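Protein PES4 (Saccharomyces cerevisiae S288C, PDB 6EZ7) probably binds RNA, such as mRNA 3'-untranslated regions and poly(A) or poly(U), here represented by its third RNA recognition motif. Local coordinates at residues 1-6 / 45-50. Numbering follows the deposited sequence.
Sequences MNSIFI and FVTYKN. Unlike the reference sequence in segment 1-6: Met1 (reference Gln).
Ile4 and Val46 form a hydrogen-bonded antiparallel pair between strands 3-9 and 42-48. Ile4 N reaches Val46 O at 2.8 Å, and Val46 N returns a bond to Ile4 O. Tyr48 N adds a nearly straight bond to Asn2 O (2.8 Å, 178°).

Past the strand end, Asn2 ND2 donates to Tyr48 O at 2.9 Å, from above that carbonyl plane. Asn2 OD1 bonds Ser51 OG, so both ends of the amide are held. Ser3 OG and Thr47 OG1 share a 2.8 Å hydrogen bond across a non-hydrogen-bonded pair, on one face of the sheet.

The Phe5 and Phe45 rings share that face. They meet obliquely, planes at 42°, with Phe5 CE1 3.4 Å from Phe45 CD1. Phe45 CG is anti to its backbone N (chi1 179°), which carries the ring along the sheet until CE1 and CZ touch Ser3 CB.

On the other face, Ile4 CG1 lies alongside Val46 CB. Ile4 CD1 meets the Tyr48 ring at its edge, and Ile6 CD1 touches Val46 CG2 (3.5 Å). Helices 15-22 and 51-61 cover this apolar layer.

Strands 3-9 and 42-48 are the first and third of the RRM fold, the RNP2 and RNP1 positions. Their aromatics, facing away from the helices, probably meet RNA bases, as in other RRMs.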
loop_
_atom_site.group_PDB
_atom_site.type_symbol
_atom_site.label_atom_id
_atom_site.label_comp_id
_atom_site.label_asym_id
_atom_site.label_seq_id
_atom_site.Cartn_x
_atom_site.Cartn_y
_atom_site.Cartn_z
ATOM N N MET A 1 -2.059 6.944 -10.874
ATOM C CA MET A 1 -1.291 6.004 -11.678
ATOM C C MET A 1 0.043 5.706 -10.997
ATOM O O MET A 1 0.842 4.900 -11.476
ATOM C CB MET A 1 -1.081 6.565 -13.084
ATOM C CG MET A 1 -1.738 5.732 -14.166
ATOM S SD MET A 1 -1.135 6.039 -15.827
ATOM C CE MET A 1 0.184 4.836 -15.911
ATOM N N ASN A 2 0.273 6.375 -9.875
ATOM C CA ASN A 2 1.466 6.154 -9.069
ATOM C C ASN A 2 1.125 5.597 -7.694
ATOM O O ASN A 2 2.017 5.341 -6.888
ATOM C CB ASN A 2 2.253 7.457 -8.905
ATOM C CG ASN A 2 2.902 7.910 -10.191
ATOM O OD1 ASN A 2 2.308 7.819 -11.263
ATOM N ND2 ASN A 2 4.131 8.402 -10.093
ATOM N N SER A 3 -0.163 5.410 -7.423
ATOM C CA SER A 3 -0.593 5.129 -6.056
ATOM C C SER A 3 -1.256 3.772 -5.876
ATOM O O SER A 3 -1.945 3.277 -6.769
ATOM C CB SER A 3 -1.546 6.222 -5.575
ATOM O OG SER A 3 -0.923 7.490 -5.651
ATOM N N ILE A 4 -1.044 3.182 -4.703
ATOM C CA ILE A 4 -1.657 1.909 -4.353
ATOM C C ILE A 4 -2.361 1.985 -3.007
ATOM O O ILE A 4 -2.075 2.861 -2.185
ATOM C CB ILE A 4 -0.614 0.770 -4.309
ATOM C CG1 ILE A 4 0.458 1.068 -3.256
ATOM C CG2 ILE A 4 0.004 0.561 -5.682
ATOM C CD1 ILE A 4 1.480 -0.043 -3.089
ATOM N N PHE A 5 -3.300 1.075 -2.793
ATOM C CA PHE A 5 -3.882 0.884 -1.473
ATOM C C PHE A 5 -3.335 -0.399 -0.881
ATOM O O PHE A 5 -3.168 -1.394 -1.586
ATOM C CB PHE A 5 -5.410 0.824 -1.534
ATOM C CG PHE A 5 -6.070 2.165 -1.670
ATOM C CD1 PHE A 5 -5.941 3.117 -0.675
ATOM C CD2 PHE A 5 -6.839 2.464 -2.783
ATOM C CE1 PHE A 5 -6.556 4.351 -0.792
ATOM C CE2 PHE A 5 -7.457 3.695 -2.904
ATOM C CZ PHE A 5 -7.311 4.639 -1.909
ATOM N N ILE A 6 -3.040 -0.371 0.410
ATOM C CA ILE A 6 -2.625 -1.570 1.122
ATOM C C ILE A 6 -3.605 -1.800 2.251
ATOM O O ILE A 6 -3.754 -0.951 3.129
ATOM C CB ILE A 6 -1.205 -1.443 1.680
ATOM C CG1 ILE A 6 -0.244 -1.012 0.572
ATOM C CG2 ILE A 6 -0.765 -2.750 2.317
ATOM C CD1 ILE A 6 0.988 -0.331 1.090
ATOM N N PHE A 45 -2.074 4.210 2.065
ATOM C CA PHE A 45 -2.129 4.803 0.743
ATOM C C PHE A 45 -0.719 5.230 0.383
ATOM O O PHE A 45 -0.156 6.126 1.013
ATOM C CB PHE A 45 -3.107 5.980 0.731
ATOM C CG PHE A 45 -3.221 6.677 -0.595
ATOM C CD1 PHE A 45 -3.761 6.031 -1.692
ATOM C CD2 PHE A 45 -2.818 7.995 -0.732
ATOM C CE1 PHE A 45 -3.877 6.683 -2.909
ATOM C CE2 PHE A 45 -2.931 8.649 -1.944
ATOM C CZ PHE A 45 -3.461 7.991 -3.033
ATOM N N VAL A 46 -0.139 4.563 -0.607
ATOM C CA VAL A 46 1.256 4.785 -0.966
ATOM C C VAL A 46 1.384 5.327 -2.374
ATOM O O VAL A 46 0.823 4.770 -3.321
ATOM C CB VAL A 46 2.079 3.493 -0.847
ATOM C CG1 VAL A 46 3.513 3.724 -1.316
ATOM C CG2 VAL A 46 2.062 3.000 0.581
ATOM N N THR A 47 2.129 6.417 -2.505
ATOM C CA THR A 47 2.378 7.014 -3.806
ATOM C C THR A 47 3.853 6.895 -4.175
ATOM O O THR A 47 4.731 7.316 -3.423
ATOM C CB THR A 47 1.954 8.486 -3.836
ATOM O OG1 THR A 47 0.547 8.576 -3.574
ATOM C CG2 THR A 47 2.238 9.089 -5.201
ATOM N N TYR A 48 4.114 6.312 -5.337
ATOM C CA TYR A 48 5.475 6.142 -5.822
ATOM C C TYR A 48 5.916 7.317 -6.683
ATOM O O TYR A 48 5.096 7.955 -7.342
ATOM C CB TYR A 48 5.594 4.837 -6.611
ATOM C CG TYR A 48 5.613 3.623 -5.714
ATOM C CD1 TYR A 48 6.800 3.180 -5.150
ATOM C CD2 TYR A 48 4.446 2.934 -5.415
ATOM C CE1 TYR A 48 6.828 2.079 -4.317
ATOM C CE2 TYR A 48 4.462 1.826 -4.583
ATOM C CZ TYR A 48 5.658 1.403 -4.041
ATOM O OH TYR A 48 5.684 0.303 -3.215
ATOM N N LYS A 49 7.213 7.604 -6.671
ATOM C CA LYS A 49 7.761 8.633 -7.544
ATOM C C LYS A 49 7.635 8.192 -8.996
ATOM O O LYS A 49 7.211 8.965 -9.856
ATOM C CB LYS A 49 9.221 8.928 -7.194
ATOM C CG LYS A 49 9.415 9.476 -5.785
ATOM C CD LYS A 49 10.807 10.058 -5.592
ATOM C CE LYS A 49 10.948 10.704 -4.221
ATOM N NZ LYS A 49 12.355 11.094 -3.929
ATOM N N ASN A 50 7.992 6.938 -9.256
ATOM C CA ASN A 50 7.922 6.379 -10.598
ATOM C C ASN A 50 6.696 5.491 -10.762
ATOM O O ASN A 50 6.496 4.548 -9.997
ATOM C CB ASN A 50 9.194 5.590 -10.913
ATOM C CG ASN A 50 10.445 6.438 -10.796
ATOM O OD1 ASN A 50 10.525 7.527 -11.366
ATOM N ND2 ASN A 50 11.425 5.948 -10.044
#